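Aldehyde dehydrogenase 12 (Zea mays, PDB 6D97) probably catalyses the NAD+-dependent oxidation of L-glutamate gamma-semialdehyde to glutamate, the last step of proline catabolism in plants. Local coordinates at residues L221-D224 and S225-I229; N47-G51 and S52-S56; F200-E203 and I204-Q208; A75-G79 and T80-S84. All coordinates share one frame; numbering follows the deposited sequence.

Contact 1 of 4, residues L221-D224 and S225-I229; sequences LKVD and SKVSI. With NAD (nicotinamide-adenine-dinucleotide), chain E.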
loop_
_atom_site.group_PDB
_atom_site.type_symbol
_atom_site.label_atom_id
_atom_site.label_comp_id
_atom_site.label_asym_id
_atom_site.label_seq_id
_atom_site.Cartn_x
_atom_site.Cartn_y
_atom_site.Cartn_z
ATOM N N LEU A 221 -0.966 -30.730 -7.824
ATOM C CA LEU A 221 -0.530 -30.820 -6.439
ATOM C C LEU A 221 0.010 -32.213 -6.155
ATOM O O LEU A 221 -0.664 -33.213 -6.422
ATOM C CB LEU A 221 -1.675 -30.492 -5.479
ATOM C CG LEU A 221 -1.362 -30.769 -4.008
ATOM C CD1 LEU A 221 -0.242 -29.878 -3.493
ATOM C CD2 LEU A 221 -2.604 -30.603 -3.160
ATOM N N LYS A 222 1.222 -32.272 -5.616
ATOM C CA LYS A 222 1.845 -33.528 -5.221
ATOM C C LYS A 222 2.221 -33.442 -3.749
ATOM O O LYS A 222 2.988 -32.558 -3.350
ATOM C CB LYS A 222 3.074 -33.826 -6.081
ATOM C CG LYS A 222 3.724 -35.171 -5.806
ATOM C CD LYS A 222 5.177 -34.996 -5.403
ATOM C CE LYS A 222 5.892 -36.332 -5.280
ATOM N NZ LYS A 222 5.422 -37.105 -4.095
ATOM N N VAL A 223 1.677 -34.353 -2.949
ATOM C CA VAL A 223 1.993 -34.466 -1.532
ATOM C C VAL A 223 2.705 -35.793 -1.318
ATOM O O VAL A 223 2.387 -36.787 -1.981
ATOM C CB VAL A 223 0.724 -34.363 -0.658
ATOM C CG1 VAL A 223 1.063 -34.471 0.826
ATOM C CG2 VAL A 223 -0.008 -33.058 -0.952
ATOM N N ASP A 224 3.692 -35.791 -0.419
ATOM C CA ASP A 224 4.416 -36.996 -0.033
ATOM C C ASP A 224 3.450 -38.148 0.185
ATOM O O ASP A 224 2.494 -38.034 0.960
ATOM C CB ASP A 224 5.227 -36.737 1.241
ATOM C CG ASP A 224 6.258 -37.823 1.511
ATOM O OD1 ASP A 224 5.876 -39.004 1.674
ATOM O OD2 ASP A 224 7.461 -37.495 1.542
ATOM N N SER A 225 3.691 -39.255 -0.524
ATOM C CA SER A 225 2.729 -40.351 -0.549
ATOM C C SER A 225 2.459 -40.902 0.842
ATOM O O SER A 225 1.410 -41.511 1.073
ATOM C CB SER A 225 3.222 -41.473 -1.462
ATOM O OG SER A 225 3.258 -41.052 -2.815
ATOM N N LYS A 226 3.390 -40.702 1.776
ATOM C CA LYS A 226 3.176 -41.183 3.134
ATOM C C LYS A 226 1.956 -40.538 3.778
ATOM O O LYS A 226 1.296 -41.164 4.614
ATOM C CB LYS A 226 4.418 -40.927 3.987
ATOM C CG LYS A 226 5.571 -41.882 3.739
ATOM C CD LYS A 226 6.687 -41.661 4.753
ATOM C CE LYS A 226 8.011 -41.352 4.068
ATOM N NZ LYS A 226 7.973 -40.055 3.329
ATOM N N VAL A 227 1.635 -39.298 3.407
ATOM C CA VAL A 227 0.586 -38.539 4.077
ATOM C C VAL A 227 -0.447 -37.970 3.120
ATOM O O VAL A 227 -1.350 -37.255 3.562
ATOM C CB VAL A 227 1.183 -37.405 4.934
ATOM C CG1 VAL A 227 2.206 -37.957 5.902
ATOM C CG2 VAL A 227 1.799 -36.351 4.036
ATOM N N SER A 228 -0.356 -38.263 1.821
ATOM C CA SER A 228 -1.215 -37.610 0.838
ATOM C C SER A 228 -2.689 -37.929 1.032
ATOM O O SER A 228 -3.528 -37.316 0.362
ATOM C CB SER A 228 -0.795 -37.998 -0.581
ATOM O OG SER A 228 -0.887 -39.399 -0.784
ATOM N N ILE A 229 -3.023 -38.873 1.918
ATOM C CA ILE A 229 -4.423 -39.194 2.175
ATOM C C ILE A 229 -5.153 -37.979 2.721
ATOM O O ILE A 229 -6.349 -37.796 2.468
ATOM C CB ILE A 229 -4.533 -40.404 3.130
ATOM C CG1 ILE A 229 -5.960 -40.956 3.136
ATOM C CG2 ILE A 229 -4.102 -40.032 4.547
ATOM C CD1 ILE A 229 -6.074 -42.360 3.719
HETATM P PA NAD E . 11.819 -34.065 0.431
HETATM O O1A NAD E . 12.710 -33.073 -0.383
HETATM O O2A NAD E . 12.291 -35.405 0.713
HETATM O O5B NAD E . 10.514 -34.493 -0.115
HETATM C C5B NAD E . 9.462 -33.564 -0.214
HETATM C C4B NAD E . 8.580 -33.756 -1.443
HETATM O O4B NAD E . 9.282 -33.567 -2.659
HETATM C C3B NAD E . 7.903 -35.087 -1.487
HETATM O O3B NAD E . 6.617 -34.967 -1.959
HETATM C C2B NAD E . 8.742 -35.838 -2.428
HETATM O O2B NAD E . 8.023 -36.844 -3.033
HETATM C C1B NAD E . 9.133 -34.765 -3.374
HETATM N N9A NAD E . 10.343 -35.013 -4.129
HETATM C C8A NAD E . 11.512 -35.619 -3.707
HETATM N N7A NAD E . 12.395 -35.619 -4.712
HETATM C C5A NAD E . 11.833 -34.997 -5.823
HETATM C C6A NAD E . 12.264 -34.711 -7.105
HETATM N N6A NAD E . 13.586 -35.099 -7.511
HETATM N N1A NAD E . 11.454 -34.079 -7.966
HETATM C C2A NAD E . 10.199 -33.698 -7.614
HETATM N N3A NAD E . 9.739 -33.961 -6.363
HETATM C C4A NAD E . 10.522 -34.596 -5.465
HETATM O O3 NAD E . 11.403 -33.715 1.795
HETATM P PN NAD E . 11.787 -34.482 3.132
HETATM O O1N NAD E . 11.282 -33.497 4.249
HETATM O O2N NAD E . 11.028 -35.769 3.267
HETATM O O5D NAD E . 13.263 -34.703 3.325
HETATM O O HOH W 1 2.945 -38.650 -3.858
HETATM O O HOH W 2 5.988 -39.578 -2.389
#
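D224 swings its carboxylate opposite its own backbone N (chi1 -166°), which places OD1 beside the next turn of chain, while K226 bends late, at its third and fourth torsions, to bring its ammonium back to the same carboxylate. OD1 is thus gripped twice. The backbone K226 N reaches its anti lone pair at 3.0 Å, and K226 NZ meets OD1 from the syn side, 27° out of the carboxylate plane, in a 2.9 Å salt bridge. The first of these bonds makes an Asx turn, for which the short side chain of aspartate is the right length. The same corner is closed on the main chain by V227 N, which donates to D224 O at 2.9 Å. Here the chain leaves strand 218-223 of the Rossmann-like, parallel NAD-binding sheet and heads for helix 229-240, and K222, on the last stretch of that strand, sends its long chain to the cofactor. K222 NZ donates to NAD O2B at 2.8 Å and more weakly to O3B at 3.2 Å, so lysine spans from strand to adenosine ribose. One water accepts from K222 NZ and from S225 N, tying ribose recognition to the turn. Beside the polar groups, the V223 and V227 side chains cross at about a right angle, CG1 of the first 3.8 Å from CG2 of the second, in a buried corner that P201 also lines.

Contact 2 of 4, residues N47-G51 and S52-S56; sequences NFVQG and SWTAS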
loop_
_atom_site.group_PDB
_atom_site.type_symbol
_atom_site.label_atom_id
_atom_site.label_comp_id
_atom_site.label_asym_id
_atom_site.label_seq_id
_atom_site.Cartn_x
_atom_site.Cartn_y
_atom_site.Cartn_z
ATOM N N ASN A 47 -5.514 -40.551 -7.380
ATOM C CA ASN A 47 -5.186 -39.317 -8.067
ATOM C C ASN A 47 -6.462 -38.656 -8.571
ATOM O O ASN A 47 -7.512 -39.288 -8.700
ATOM C CB ASN A 47 -4.232 -39.581 -9.233
ATOM C CG ASN A 47 -3.046 -40.439 -8.832
ATOM O OD1 ASN A 47 -2.130 -39.975 -8.148
ATOM N ND2 ASN A 47 -3.056 -41.701 -9.256
ATOM N N PHE A 48 -6.360 -37.361 -8.852
ATOM C CA PHE A 48 -7.423 -36.614 -9.505
ATOM C C PHE A 48 -6.820 -35.900 -10.702
ATOM O O PHE A 48 -5.905 -35.085 -10.542
ATOM C CB PHE A 48 -8.072 -35.612 -8.548
ATOM C CG PHE A 48 -9.355 -35.028 -9.059
ATOM C CD1 PHE A 48 -10.546 -35.717 -8.918
ATOM C CD2 PHE A 48 -9.373 -33.784 -9.667
ATOM C CE1 PHE A 48 -11.729 -35.182 -9.376
ATOM C CE2 PHE A 48 -10.553 -33.244 -10.126
ATOM C CZ PHE A 48 -11.732 -33.945 -9.985
ATOM N N VAL A 49 -7.321 -36.208 -11.894
ATOM C CA VAL A 49 -6.788 -35.626 -13.118
ATOM C C VAL A 49 -7.898 -35.587 -14.153
ATOM O O VAL A 49 -8.735 -36.494 -14.226
ATOM C CB VAL A 49 -5.559 -36.410 -13.626
ATOM C CG1 VAL A 49 -5.964 -37.792 -14.117
ATOM C CG2 VAL A 49 -4.845 -35.643 -14.721
ATOM N N GLN A 50 -7.904 -34.511 -14.938
ATOM C CA GLN A 50 -8.899 -34.285 -15.982
ATOM C C GLN A 50 -10.321 -34.427 -15.441
ATOM O O GLN A 50 -11.223 -34.893 -16.140
ATOM C CB GLN A 50 -8.661 -35.216 -17.174
ATOM C CG GLN A 50 -7.184 -35.413 -17.498
ATOM C CD GLN A 50 -6.880 -35.245 -18.968
ATOM O OE1 GLN A 50 -7.049 -34.162 -19.528
ATOM N NE2 GLN A 50 -6.432 -36.319 -19.606
ATOM N N GLY A 51 -10.521 -34.037 -14.182
ATOM C CA GLY A 51 -11.844 -33.918 -13.603
ATOM C C GLY A 51 -12.415 -35.147 -12.925
ATOM O O GLY A 51 -13.600 -35.134 -12.574
ATOM N N SER A 52 -11.629 -36.201 -12.718
ATOM C CA SER A 52 -12.183 -37.386 -12.076
ATOM C C SER A 52 -11.125 -38.080 -11.231
ATOM O O SER A 52 -9.921 -37.961 -11.471
ATOM C CB SER A 52 -12.775 -38.362 -13.104
ATOM O OG SER A 52 -11.878 -38.601 -14.173
ATOM N N TRP A 53 -11.607 -38.797 -10.219
ATOM C CA TRP A 53 -10.740 -39.618 -9.388
ATOM C C TRP A 53 -10.310 -40.865 -10.150
ATOM O O TRP A 53 -11.124 -41.527 -10.799
ATOM C CB TRP A 53 -11.462 -40.000 -8.096
ATOM C CG TRP A 53 -11.657 -38.825 -7.180
ATOM C CD1 TRP A 53 -12.808 -38.116 -6.974
ATOM C CD2 TRP A 53 -10.657 -38.211 -6.361
ATOM N NE1 TRP A 53 -12.582 -37.103 -6.072
ATOM C CE2 TRP A 53 -11.269 -37.141 -5.681
ATOM C CE3 TRP A 53 -9.302 -38.464 -6.138
ATOM C CZ2 TRP A 53 -10.571 -36.329 -4.789
ATOM C CZ3 TRP A 53 -8.612 -37.657 -5.261
ATOM C CH2 TRP A 53 -9.246 -36.605 -4.593
ATOM N N THR A 54 -9.023 -41.189 -10.054
ATOM C CA THR A 54 -8.427 -42.205 -10.903
ATOM C C THR A 54 -7.294 -42.895 -10.159
ATOM O O THR A 54 -6.591 -42.278 -9.355
ATOM C CB THR A 54 -7.901 -41.589 -12.203
ATOM O OG1 THR A 54 -7.056 -42.526 -12.882
ATOM C CG2 THR A 54 -7.111 -40.328 -11.894
ATOM N N ALA A 55 -7.121 -44.183 -10.448
ATOM C CA ALA A 55 -6.054 -44.962 -9.835
ATOM C C ALA A 55 -4.799 -44.901 -10.691
ATOM O O ALA A 55 -4.506 -43.874 -11.312
ATOM C CB ALA A 55 -6.496 -46.412 -9.631
ATOM N N SER A 56 -4.054 -46.002 -10.726
ATOM C CA SER A 56 -2.841 -46.097 -11.523
ATOM C C SER A 56 -2.582 -47.568 -11.814
ATOM O O SER A 56 -3.288 -48.451 -11.320
ATOM C CB SER A 56 -1.645 -45.455 -10.814
ATOM O OG SER A 56 -1.281 -46.180 -9.653
#
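Over one face of the W53 indole stands the CD1 edge of F48, 3.5 Å above the plane and near its centre. At the edge of the F48 ring, in its plane, lies W53 CG, while one face of that ring carries S52 N, offset toward the rim. The pair is therefore T-shaped, with planes 64° apart and the five-membered ring centroid of W53 4.7 Å from the phenyl centroid of F48. F48 CG, anti to its backbone N (chi1 -167°), and W53 CG, beside its own (chi1 -70°), bring the rings together on one face of the hairpin. F48 CB adds a CH-pi contact, 4.0 Å from the centroid of the W53 six-membered ring. Phenyl and indole suit this cross-strand, non-hydrogen-bonded pair because each offers a broad face and a hydrogen-bearing edge. The chain forms a tight two-residue beta hairpin, strands 43-49 and 52-54 joined by a type I' turn from V49 to S52. Its central residues, Q50 and G51, both have positive phi, and at the angles of G51 a side chain would jam against the preceding carbonyl, so glycine fits. V49 N and S52 O, 3.2 Å apart, are bonded next to the turn, and N47 and T54 exchange two bonds farther along, T54 N reaching N47 O at 2.8 Å. On the sheet face opposite the rings, V49 CG1 packs on T54 CG2 at 3.6 Å. Asparagine suits position 47 because OD1 accepts from N252 N while ND2 donates to A75 O and, weakly, A55 O. W53 also makes a cation-pi contact with R236 of helix 229-240.

Contact 3 of 4, residues F200-E203 and I204-Q208; sequences FPLE and IPLLQ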
loop_
_atom_site.group_PDB
_atom_site.type_symbol
_atom_site.label_atom_id
_atom_site.label_comp_id
_atom_site.label_asym_id
_atom_site.label_seq_id
_atom_site.Cartn_x
_atom_site.Cartn_y
_atom_site.Cartn_z
ATOM N N PHE A 200 3.574 -31.697 7.439
ATOM C CA PHE A 200 2.315 -30.957 7.549
ATOM C C PHE A 200 1.414 -31.391 6.401
ATOM O O PHE A 200 1.377 -30.742 5.343
ATOM C CB PHE A 200 2.549 -29.448 7.548
ATOM C CG PHE A 200 3.198 -28.935 8.807
ATOM C CD1 PHE A 200 2.443 -28.703 9.948
ATOM C CD2 PHE A 200 4.562 -28.691 8.852
ATOM C CE1 PHE A 200 3.033 -28.238 11.109
ATOM C CE2 PHE A 200 5.160 -28.223 10.010
ATOM C CZ PHE A 200 4.394 -27.998 11.139
ATOM N N PRO A 201 0.660 -32.482 6.569
ATOM C CA PRO A 201 -0.091 -33.049 5.438
ATOM C C PRO A 201 -1.267 -32.201 4.980
ATOM O O PRO A 201 -1.830 -32.490 3.915
ATOM C CB PRO A 201 -0.573 -34.405 5.980
ATOM C CG PRO A 201 0.225 -34.651 7.233
ATOM C CD PRO A 201 0.529 -33.298 7.786
ATOM N N LEU A 202 -1.665 -31.182 5.737
ATOM C CA LEU A 202 -2.797 -30.340 5.371
ATOM C C LEU A 202 -2.410 -28.882 5.181
ATOM O O LEU A 202 -2.702 -28.299 4.131
ATOM C CB LEU A 202 -3.899 -30.445 6.436
ATOM C CG LEU A 202 -5.130 -29.569 6.189
ATOM C CD1 LEU A 202 -5.917 -30.094 4.996
ATOM C CD2 LEU A 202 -6.005 -29.501 7.426
ATOM N N GLU A 203 -1.741 -28.285 6.169
ATOM C CA GLU A 203 -1.561 -26.835 6.201
ATOM C C GLU A 203 -0.764 -26.336 5.003
ATOM O O GLU A 203 -1.177 -25.392 4.321
ATOM C CB GLU A 203 -0.875 -26.429 7.505
ATOM C CG GLU A 203 -0.625 -24.942 7.649
ATOM C CD GLU A 203 0.076 -24.607 8.952
ATOM O OE1 GLU A 203 -0.024 -25.408 9.906
ATOM O OE2 GLU A 203 0.734 -23.550 9.024
ATOM N N ILE A 204 0.387 -26.946 4.736
ATOM C CA ILE A 204 1.261 -26.471 3.664
ATOM C C ILE A 204 0.597 -26.672 2.304
ATOM O O ILE A 204 0.450 -25.694 1.555
ATOM C CB ILE A 204 2.642 -27.146 3.720
ATOM C CG1 ILE A 204 3.381 -26.763 5.002
ATOM C CG2 ILE A 204 3.451 -26.782 2.489
ATOM C CD1 ILE A 204 4.683 -27.503 5.186
ATOM N N PRO A 205 0.173 -27.889 1.929
ATOM C CA PRO A 205 -0.428 -28.046 0.591
ATOM C C PRO A 205 -1.719 -27.265 0.394
ATOM O O PRO A 205 -1.921 -26.698 -0.686
ATOM C CB PRO A 205 -0.650 -29.562 0.481
ATOM C CG PRO A 205 -0.618 -30.063 1.873
ATOM C CD PRO A 205 0.314 -29.190 2.612
ATOM N N LEU A 206 -2.596 -27.209 1.401
ATOM C CA LEU A 206 -3.859 -26.490 1.230
ATOM C C LEU A 206 -3.627 -25.003 0.996
ATOM O O LEU A 206 -4.250 -24.401 0.114
ATOM C CB LEU A 206 -4.766 -26.696 2.444
ATOM C CG LEU A 206 -6.023 -25.818 2.484
ATOM C CD1 LEU A 206 -6.971 -26.185 1.354
ATOM C CD2 LEU A 206 -6.729 -25.903 3.829
ATOM N N LEU A 207 -2.728 -24.395 1.775
ATOM C CA LEU A 207 -2.530 -22.950 1.689
ATOM C C LEU A 207 -1.863 -22.554 0.377
ATOM O O LEU A 207 -2.188 -21.507 -0.196
ATOM C CB LEU A 207 -1.709 -22.461 2.882
ATOM C CG LEU A 207 -2.483 -21.999 4.121
ATOM C CD1 LEU A 207 -3.430 -23.072 4.630
ATOM C CD2 LEU A 207 -1.530 -21.559 5.224
ATOM N N GLN A 208 -0.930 -23.372 -0.118
ATOM C CA GLN A 208 -0.323 -23.080 -1.412
ATOM C C GLN A 208 -1.276 -23.416 -2.553
ATOM O O GLN A 208 -1.292 -22.724 -3.579
ATOM C CB GLN A 208 0.999 -23.837 -1.569
ATOM C CG GLN A 208 2.043 -23.525 -0.501
ATOM C CD GLN A 208 2.706 -22.168 -0.683
ATOM O OE1 GLN A 208 2.294 -21.364 -1.522
ATOM N NE2 GLN A 208 3.748 -21.909 0.104
#
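I204 puts the end of its side chain, CD1, against F200 CB at 3.7 Å, the two side chains meeting obliquely, with CG1 beside the backbone N (chi1 -65°) so that the long branch points back to the phenylalanine. Next to them the P205 ring lies against the preceding turn of chain, its CD 3.3 Å from F200 O and its CG 3.4 Å from P201 O. Proline suits the first turn of a helix, where the backbone N needs no carbonyl partner. The regular pattern then begins: L206 N donates to L202 O at 2.9 Å, and L207 N to E203 O at 3.1 Å. This is the start of helix 203-214, the connection between the adjacent parallel strands 191-196 and 218-223, a beta-alpha-beta crossover of the NAD-binding domain. Leucine at 202 and 206 suits the buried flank, where L202 CD1 approaches L206 CB and M234 and V230 of helix 229-240 lie near L202. Outside this layer E148 of helix 142-157 holds the entry to the helix, its OE1 accepting from both L202 N and E203 N. P205 and I204 also rest on T196, whose carbonyl oxygen is hydrogen-bonded to the cofactor.

Contact 4 of 4, residues A75-G79 and T80-S84; sequences AEVQG and TEIKS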
loop_
_atom_site.group_PDB
_atom_site.type_symbol
_atom_site.label_atom_id
_atom_site.label_comp_id
_atom_site.label_asym_id
_atom_site.label_seq_id
_atom_site.Cartn_x
_atom_site.Cartn_y
_atom_site.Cartn_z
ATOM N N ALA A 75 -2.050 -44.766 -5.146
ATOM C CA ALA A 75 -2.026 -44.989 -6.592
ATOM C C ALA A 75 -0.898 -44.169 -7.218
ATOM O O ALA A 75 -1.108 -43.160 -7.894
ATOM C CB ALA A 75 -3.374 -44.641 -7.207
ATOM N N GLU A 76 0.328 -44.633 -6.994
ATOM C CA GLU A 76 1.492 -43.889 -7.455
ATOM C C GLU A 76 1.644 -44.028 -8.966
ATOM O O GLU A 76 1.708 -45.142 -9.497
ATOM C CB GLU A 76 2.749 -44.355 -6.725
ATOM C CG GLU A 76 2.892 -43.705 -5.351
ATOM C CD GLU A 76 4.244 -43.942 -4.716
ATOM O OE1 GLU A 76 4.946 -44.879 -5.147
ATOM O OE2 GLU A 76 4.612 -43.182 -3.794
ATOM N N VAL A 77 1.690 -42.889 -9.649
ATOM C CA VAL A 77 1.829 -42.844 -11.099
ATOM C C VAL A 77 3.279 -43.106 -11.475
ATOM O O VAL A 77 4.206 -42.620 -10.816
ATOM C CB VAL A 77 1.350 -41.481 -11.635
ATOM C CG1 VAL A 77 1.625 -41.348 -13.126
ATOM C CG2 VAL A 77 -0.127 -41.288 -11.339
ATOM N N GLN A 78 3.482 -43.878 -12.537
ATOM C CA GLN A 78 4.817 -44.186 -13.020
ATOM C C GLN A 78 5.210 -43.214 -14.131
ATOM O O GLN A 78 4.395 -42.436 -14.629
ATOM C CB GLN A 78 4.892 -45.639 -13.490
ATOM C CG GLN A 78 4.877 -46.647 -12.345
ATOM C CD GLN A 78 4.201 -47.954 -12.723
ATOM O OE1 GLN A 78 4.734 -48.739 -13.508
ATOM N NE2 GLN A 78 3.012 -48.187 -12.171
ATOM N N GLY A 79 6.490 -43.259 -14.504
ATOM C CA GLY A 79 7.028 -42.251 -15.400
ATOM C C GLY A 79 6.392 -42.248 -16.776
ATOM O O GLY A 79 6.424 -41.231 -17.475
ATOM N N THR A 80 5.810 -43.375 -17.185
ATOM C CA THR A 80 5.175 -43.487 -18.491
ATOM C C THR A 80 3.653 -43.467 -18.410
ATOM O O THR A 80 2.986 -43.904 -19.353
ATOM C CB THR A 80 5.644 -44.753 -19.210
ATOM O OG1 THR A 80 5.636 -45.862 -18.300
ATOM C CG2 THR A 80 7.045 -44.557 -19.776
ATOM N N GLU A 81 3.084 -42.976 -17.313
ATOM C CA GLU A 81 1.643 -42.758 -17.252
ATOM C C GLU A 81 1.321 -41.350 -16.763
ATOM O O GLU A 81 0.334 -41.125 -16.056
ATOM C CB GLU A 81 0.953 -43.812 -16.387
ATOM C CG GLU A 81 1.745 -44.297 -15.195
ATOM C CD GLU A 81 0.898 -45.139 -14.256
ATOM O OE1 GLU A 81 1.464 -45.828 -13.379
ATOM O OE2 GLU A 81 -0.343 -45.107 -14.397
ATOM N N ILE A 82 2.133 -40.368 -17.168
ATOM C CA ILE A 82 1.934 -38.979 -16.759
ATOM C C ILE A 82 1.353 -38.110 -17.868
ATOM O O ILE A 82 1.238 -36.888 -17.682
ATOM C CB ILE A 82 3.248 -38.347 -16.252
ATOM C CG1 ILE A 82 4.278 -38.286 -17.383
ATOM C CG2 ILE A 82 3.796 -39.107 -15.058
ATOM C CD1 ILE A 82 5.422 -37.328 -17.128
ATOM N N LYS A 83 0.977 -38.696 -19.012
ATOM C CA LYS A 83 0.507 -37.894 -20.141
ATOM C C LYS A 83 -0.754 -37.116 -19.787
ATOM O O LYS A 83 -0.898 -35.949 -20.168
ATOM C CB LYS A 83 0.252 -38.786 -21.358
ATOM C CG LYS A 83 0.175 -38.020 -22.677
ATOM C CD LYS A 83 -0.344 -38.889 -23.814
ATOM C CE LYS A 83 -0.285 -38.136 -25.135
ATOM N NZ LYS A 83 -0.948 -38.882 -26.236
ATOM N N SER A 84 -1.677 -37.752 -19.062
ATOM C CA SER A 84 -2.925 -37.090 -18.700
ATOM C C SER A 84 -2.670 -35.832 -17.877
ATOM O O SER A 84 -3.387 -34.834 -18.017
ATOM C CB SER A 84 -3.829 -38.061 -17.941
ATOM O OG SER A 84 -4.441 -38.983 -18.829
#
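A type I beta turn, running from Q78 to E81 just before helix 83-90, organises this loop. Its closing bond runs from E81 N to Q78 O, 3.0 Å, the donor standing above the carbonyl plane rather than in it. The side chain of E81 closes a second link in the reverse direction: OE1 takes the Q78 N at 2.9 Å, met from above the carboxylate plane, 41° out of it. E81 CG sits between its backbone N and carbonyl carbon (chi1 35°), and the chain extends straight on from there, which folds it back along Q78. Glutamate suits the place because it is long enough to reach past the turn to an amide three residues earlier. The Q78 side chain crosses that of E81 at a slant, its carboxamide plane 83° from the carboxylate. NE2 lies near OE1, but the angle is too poor for a hydrogen bond. The other carboxylate oxygen, OE2, is weakly bonded to A57 N. V77 supplies the apolar contact: its CG1 touches E81 CG at 3.6 Å and I82 CG2 at 3.7 Å. I82 CG2 also lies 3.4 Å from Q78 O, so a beta-branched residue presents one methyl to both the valine and the turn carbonyl, while V257 and L261 of helix 255-265 pack against the same isoleucine. G79 and T80 are the two central residues of the turn. I82 takes the N-cap position, and the whole is a type I turn that feeds the chain into the start of a helix.

From the N terminus, contact 2 closes the hairpin at 47-56, contact 4 the turn at 75-84 entering helix 83-90, contact 3 the start of helix 203-214, and contact 1 the turn after strand 218-223. All four are local and follow in series, so none nests in or crosses another. Contacts 2 and 4 touch where S56 OG meets E76 O at 3.2 Å, joining the small mixed sheet to its following loop. E76 OE2 also reaches S225 OG, 2.7 Å away, linking contact 4 to the cofactor-binding contact 1. Contacts 1 and 3 pack through V223 CG2 on P205 CB, within one beta-alpha-beta unit. Contacts 2 and 3 stay apart.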